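Local atomic coordinates of methyltransferase FkbM (Methylobacillus flagellatus KT, PDB entry 2PY6), a protein that probably transfers a methyl group to a substrate that has not been identified. Residues K61-H66 with N142-V147; H66-R71 with C76-A81. All blocks are in the same frame, centred on the assembly; numbering follows the deposited sequence.

Contact 1 of 2, residues K61-H66 with N142-V147; sequences KGFGAH and NFEQAV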
loop_
_atom_site.group_PDB
_atom_site.type_symbol
_atom_site.label_atom_id
_atom_site.label_comp_id
_atom_site.label_asym_id
_atom_site.label_seq_id
_atom_site.Cartn_x
_atom_site.Cartn_y
_atom_site.Cartn_z
ATOM N N LYS A 61 8.019 -15.318 -5.528
ATOM C CA LYS A 61 7.469 -15.180 -4.194
ATOM C C LYS A 61 6.821 -16.482 -3.723
ATOM O O LYS A 61 5.956 -16.423 -2.851
ATOM C CB LYS A 61 6.397 -14.060 -4.174
ATOM C CG LYS A 61 6.908 -12.639 -4.422
ATOM N N GLY A 62 7.230 -17.640 -4.254
ATOM C CA GLY A 62 6.566 -18.912 -3.906
ATOM C C GLY A 62 7.506 -19.917 -3.268
ATOM O O GLY A 62 8.330 -19.547 -2.449
ATOM N N PHE A 63 7.373 -21.191 -3.632
ATOM C CA PHE A 63 8.252 -22.262 -3.139
ATOM C C PHE A 63 9.546 -22.412 -3.991
ATOM O O PHE A 63 10.275 -23.379 -3.830
ATOM C CB PHE A 63 7.480 -23.611 -3.148
ATOM C CG PHE A 63 6.452 -23.796 -2.013
ATOM C CD1 PHE A 63 5.801 -22.719 -1.397
ATOM C CD2 PHE A 63 6.070 -25.083 -1.644
ATOM C CE1 PHE A 63 4.856 -22.934 -0.388
ATOM C CE2 PHE A 63 5.123 -25.306 -0.643
ATOM C CZ PHE A 63 4.517 -24.228 -0.015
ATOM N N GLY A 64 9.847 -21.470 -4.891
ATOM C CA GLY A 64 11.047 -21.572 -5.758
ATOM C C GLY A 64 12.375 -21.558 -5.014
ATOM O O GLY A 64 13.412 -22.026 -5.544
ATOM N N ALA A 65 12.336 -20.999 -3.795
ATOM C CA ALA A 65 13.488 -20.920 -2.906
ATOM C C ALA A 65 13.830 -22.308 -2.410
ATOM O O ALA A 65 14.998 -22.580 -2.149
ATOM C CB ALA A 65 13.206 -19.986 -1.716
ATOM N N HIS A 66 12.814 -23.174 -2.294
ATOM C CA HIS A 66 13.032 -24.550 -1.862
ATOM C C HIS A 66 13.771 -25.382 -2.918
ATOM O O HIS A 66 14.505 -26.301 -2.552
ATOM C CB HIS A 66 11.729 -25.242 -1.465
ATOM C CG HIS A 66 11.065 -24.654 -0.258
ATOM N ND1 HIS A 66 11.630 -24.702 1.001
ATOM C CD2 HIS A 66 9.853 -24.067 -0.105
ATOM C CE1 HIS A 66 10.807 -24.142 1.871
ATOM N NE2 HIS A 66 9.720 -23.749 1.227
ATOM N N ASN A 142 3.875 -28.111 -10.779
ATOM C CA ASN A 142 3.804 -27.389 -9.506
ATOM C C ASN A 142 4.980 -27.930 -8.635
ATOM O O ASN A 142 5.697 -28.889 -9.051
ATOM C CB ASN A 142 2.442 -27.527 -8.835
ATOM C CG ASN A 142 2.138 -28.925 -8.371
ATOM O OD1 ASN A 142 3.020 -29.687 -7.988
ATOM N ND2 ASN A 142 0.866 -29.255 -8.367
ATOM N N PHE A 143 5.185 -27.340 -7.466
ATOM C CA PHE A 143 6.315 -27.710 -6.633
ATOM C C PHE A 143 6.348 -29.191 -6.189
ATOM O O PHE A 143 7.396 -29.833 -6.265
ATOM C CB PHE A 143 6.441 -26.786 -5.439
ATOM C CG PHE A 143 7.676 -27.025 -4.653
ATOM C CD1 PHE A 143 8.876 -26.448 -5.040
ATOM C CD2 PHE A 143 7.655 -27.859 -3.548
ATOM C CE1 PHE A 143 10.017 -26.691 -4.329
ATOM C CE2 PHE A 143 8.798 -28.103 -2.840
ATOM C CZ PHE A 143 9.983 -27.524 -3.232
ATOM N N GLU A 144 5.212 -29.740 -5.792
ATOM C CA GLU A 144 5.182 -31.135 -5.336
ATOM C C GLU A 144 5.525 -32.057 -6.481
ATOM O O GLU A 144 6.230 -33.051 -6.273
ATOM C CB GLU A 144 3.824 -31.528 -4.760
ATOM C CG GLU A 144 3.579 -31.079 -3.350
ATOM C CD GLU A 144 3.423 -29.578 -3.168
ATOM O OE1 GLU A 144 2.974 -28.905 -4.124
ATOM O OE2 GLU A 144 3.735 -29.095 -2.048
ATOM N N GLN A 145 5.014 -31.722 -7.679
ATOM C CA GLN A 145 5.335 -32.453 -8.914
ATOM C C GLN A 145 6.812 -32.335 -9.257
ATOM O O GLN A 145 7.429 -33.318 -9.672
ATOM C CB GLN A 145 4.483 -31.972 -10.085
ATOM C CG GLN A 145 2.960 -32.281 -9.930
ATOM C CD GLN A 145 2.116 -31.683 -11.054
ATOM O OE1 GLN A 145 2.364 -30.567 -11.507
ATOM N NE2 GLN A 145 1.111 -32.417 -11.491
ATOM N N ALA A 146 7.383 -31.140 -9.085
ATOM C CA ALA A 146 8.817 -30.957 -9.299
ATOM C C ALA A 146 9.630 -31.890 -8.379
ATOM O O ALA A 146 10.556 -32.567 -8.838
ATOM C CB ALA A 146 9.228 -29.514 -9.024
ATOM N N VAL A 147 9.300 -31.893 -7.079
ATOM C CA VAL A 147 10.008 -32.736 -6.094
ATOM C C VAL A 147 10.002 -34.212 -6.522
ATOM O O VAL A 147 11.025 -34.865 -6.484
ATOM C CB VAL A 147 9.457 -32.559 -4.680
ATOM C CG1 VAL A 147 10.045 -33.591 -3.712
ATOM C CG2 VAL A 147 9.748 -31.148 -4.178
#
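Phe-63, His-66 and Phe-143 form an aromatic cluster where the start of helix 64-68 meets the first turn of helix 143-149, above the carboxyl ends of two strands in a Rossmann-like sheet. The ring pair is T-shaped. Phe-63 brings its edge to the face of Phe-143, with centroids 5.5 Å apart and planes at 74°, and Phe-63 CD2 comes to 3.7 Å from Phe-143 CD2. A CH-pi contact reinforces it: Phe-63 CB lies over the face of that ring, offset toward its rim, 4.0 Å from the Phe-143 centroid. Because Phe-143 carries CG anti to its own backbone N (chi1 -173°), the ring is thrown across to the neighbouring helix. There His-66 supplies its CB, 3.4 Å from Phe-143 CZ, while its imidazole is turned obliquely to the phenyl ring. With an alanine here in place of Phe-143, the edge of Phe-63 and the CB of His-66 would probably lose their common partner, opening a gap between the two helix starts.

Charge frames the aromatic group. Glu-144 lies beside the cluster, its OE2 4.3 Å from Phe-63 CE2. Its OE1 is salt-bridged to Arg-121 and its OE2 to Arg-401, and two arginines would probably favour the ionised form. Arg-121 also makes a cation-pi contact with Phe-63.

The N-terminus of helix 143-149 is closed by a capping box of Asn-142 and Gln-145: Asn-142 OD1 accepts from Gln-145 N at 2.9 Å, and Gln-145 OE1 takes the N-H of Asn-142 on a lone pair. On the other segment, the carbonyl O of Phe-63 accepts from His-66 N and also lies 3.4 Å from Phe-143 CE1.

Contact 2 of 2, residues H66-R71 with C76-A81; sequences HLMNVR and CEVIAA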
loop_
_atom_site.group_PDB
_atom_site.type_symbol
_atom_site.label_atom_id
_atom_site.label_comp_id
_atom_site.label_asym_id
_atom_site.label_seq_id
_atom_site.Cartn_x
_atom_site.Cartn_y
_atom_site.Cartn_z
ATOM N N HIS A 66 12.814 -23.174 -2.294
ATOM C CA HIS A 66 13.032 -24.550 -1.862
ATOM C C HIS A 66 13.771 -25.382 -2.918
ATOM O O HIS A 66 14.505 -26.301 -2.552
ATOM C CB HIS A 66 11.729 -25.242 -1.465
ATOM C CG HIS A 66 11.065 -24.654 -0.258
ATOM N ND1 HIS A 66 11.630 -24.702 1.001
ATOM C CD2 HIS A 66 9.853 -24.067 -0.105
ATOM C CE1 HIS A 66 10.807 -24.142 1.871
ATOM N NE2 HIS A 66 9.720 -23.749 1.227
ATOM N N LEU A 67 13.572 -25.085 -4.208
ATOM C CA LEU A 67 14.305 -25.781 -5.280
ATOM C C LEU A 67 15.752 -25.276 -5.397
ATOM O O LEU A 67 16.677 -26.064 -5.656
ATOM C CB LEU A 67 13.607 -25.629 -6.646
ATOM C CG LEU A 67 14.439 -26.106 -7.869
ATOM C CD1 LEU A 67 14.767 -27.615 -7.779
ATOM C CD2 LEU A 67 13.798 -25.782 -9.203
HETATM N N MSE A 68 15.936 -23.960 -5.251
HETATM C CA MSE A 68 17.270 -23.327 -5.334
HETATM C C MSE A 68 18.196 -23.630 -4.120
HETATM O O MSE A 68 19.413 -23.787 -4.295
HETATM C CB MSE A 68 17.137 -21.809 -5.587
HETATM C CG MSE A 68 16.328 -21.478 -6.866
HETATM SE SE MSE A 68 16.888 -22.443 -8.509
HETATM C CE MSE A 68 18.673 -21.735 -8.701
ATOM N N ASN A 69 17.618 -23.739 -2.915
ATOM C CA ASN A 69 18.385 -24.089 -1.704
ATOM C C ASN A 69 18.623 -25.594 -1.534
ATOM O O ASN A 69 19.286 -26.008 -0.578
ATOM C CB ASN A 69 17.684 -23.544 -0.443
ATOM C CG ASN A 69 17.668 -22.025 -0.382
ATOM O OD1 ASN A 69 18.561 -21.358 -0.907
ATOM N ND2 ASN A 69 16.664 -21.474 0.289
ATOM N N VAL A 70 18.083 -26.394 -2.462
ATOM C CA VAL A 70 18.171 -27.861 -2.450
ATOM C C VAL A 70 19.594 -28.336 -2.195
ATOM O O VAL A 70 20.554 -27.786 -2.759
ATOM C CB VAL A 70 17.632 -28.493 -3.788
ATOM C CG1 VAL A 70 18.647 -28.346 -4.944
ATOM C CG2 VAL A 70 17.281 -29.937 -3.603
ATOM N N ARG A 71 19.705 -29.351 -1.333
ATOM C CA ARG A 71 20.977 -29.956 -0.975
ATOM C C ARG A 71 21.495 -30.781 -2.162
ATOM O O ARG A 71 20.730 -31.526 -2.796
ATOM C CB ARG A 71 20.819 -30.830 0.276
ATOM N N CYS A 76 18.600 -30.505 -12.893
ATOM C CA CYS A 76 18.209 -29.822 -14.113
ATOM C C CYS A 76 18.932 -28.486 -14.133
ATOM O O CYS A 76 19.424 -28.020 -13.113
ATOM C CB CYS A 76 16.692 -29.604 -14.185
ATOM S SG CYS A 76 16.030 -28.742 -12.775
ATOM N N GLU A 77 18.988 -27.878 -15.307
ATOM C CA GLU A 77 19.630 -26.615 -15.481
ATOM C C GLU A 77 18.569 -25.518 -15.390
ATOM O O GLU A 77 17.812 -25.302 -16.329
ATOM C CB GLU A 77 20.325 -26.590 -16.836
ATOM C CG GLU A 77 21.181 -25.343 -17.086
ATOM C CD GLU A 77 21.582 -25.208 -18.554
ATOM O OE1 GLU A 77 21.220 -26.110 -19.351
ATOM O OE2 GLU A 77 22.257 -24.202 -18.908
ATOM N N VAL A 78 18.520 -24.834 -14.251
ATOM C CA VAL A 78 17.574 -23.738 -14.033
ATOM C C VAL A 78 18.149 -22.478 -14.726
ATOM O O VAL A 78 19.229 -21.993 -14.364
ATOM C CB VAL A 78 17.327 -23.475 -12.553
ATOM C CG1 VAL A 78 16.140 -22.503 -12.383
ATOM C CG2 VAL A 78 17.034 -24.792 -11.807
ATOM N N ILE A 79 17.420 -21.967 -15.720
ATOM C CA ILE A 79 17.892 -20.840 -16.528
ATOM C C ILE A 79 17.350 -19.444 -16.205
ATOM O O ILE A 79 17.984 -18.448 -16.554
ATOM C CB ILE A 79 17.681 -21.120 -18.036
ATOM C CG1 ILE A 79 16.217 -21.140 -18.413
ATOM C CG2 ILE A 79 18.337 -22.471 -18.430
ATOM C CD1 ILE A 79 15.997 -21.147 -19.884
ATOM N N ALA A 80 16.206 -19.337 -15.538
ATOM C CA ALA A 80 15.626 -18.010 -15.294
ATOM C C ALA A 80 14.449 -18.114 -14.400
ATOM O O ALA A 80 13.953 -19.218 -14.160
ATOM C CB ALA A 80 15.178 -17.385 -16.635
ATOM N N ALA A 81 14.004 -16.953 -13.922
ATOM C CA ALA A 81 12.781 -16.823 -13.144
ATOM C C ALA A 81 11.996 -15.714 -13.806
ATOM O O ALA A 81 12.574 -14.714 -14.236
ATOM C CB ALA A 81 13.052 -16.508 -11.676
#
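Met-68, present as selenomethionine, and Leu-67 reach from helix 64-68 to a single residue of strand 77-82, Val-78, and the contact between the two segments is entirely apolar. The selenium makes the closer approach. Met-68 SE lies 3.9 Å from Val-78 CG1, and the same SE is 4.1 Å from Val-78 CG2, so the selenium rests against both branches of the isopropyl group instead of meeting one methyl alone. The selenomethionine chain gets there by folding: its first bond does not aim at the strand, and the bends at chi2 (-50°) and chi3 (-64°) bring the selenium to it. Val-78 for its part points toward the helix and offers both of its methyls.

Leu-67 makes the second apolar touch, a looser one. Its CD2 is 4.3 Å from Val-78 CG2, a spacing of van der Waals packing without crowding. That methyl of Val-78 is therefore approached by two successive helix residues, whereas, of the two, CG1 meets only the selenomethionine. The backbones stay well apart, since even the nearest alpha carbons, those of Met-68 and Val-78, are 8.7 Å from each other, and side chains fill the interval.

The packing continues beyond the pair. Leu-67 also lies on Leu-55, Ile-57 and Leu-117, Met-68 and Val-78 share a neighbour in Leu-96, and Val-78 touches Ile-57. Strand 77-82 is hydrogen-bonded to strand 54-58 through the backbones of Glu-77 and Ile-79, which bond to Leu-55, and of Ala-80, which bonds to Ile-57. A short helix laid by apolar side chains on the strand that follows it, with strand 54-58 before it, is the layering of a beta-alpha-beta unit in a Rossmann-like sheet.

How the contacts relate
The two contacts lie about 9 Å apart between centres and share helix 64-68, including His-66. Contact 2 is nested along the chain inside the much longer loop closed by contact 1. Local packing seats the helix on strand 77-82, within the unit that starts at strand 54-58, while contact 1 joins the start of that helix to helix 143-149, which follows strand 140-142 at the margin of the same sheet. They touch directly, with Phe-143 CE1 at 3.9 Å from Leu-67 N. Both contacts thus consolidate the six-stranded sheet, distinct from the seven-stranded one, whose strand order 3-2-1-4-5-7-6 is that of class I methyltransferases and which probably forms the catalytic core.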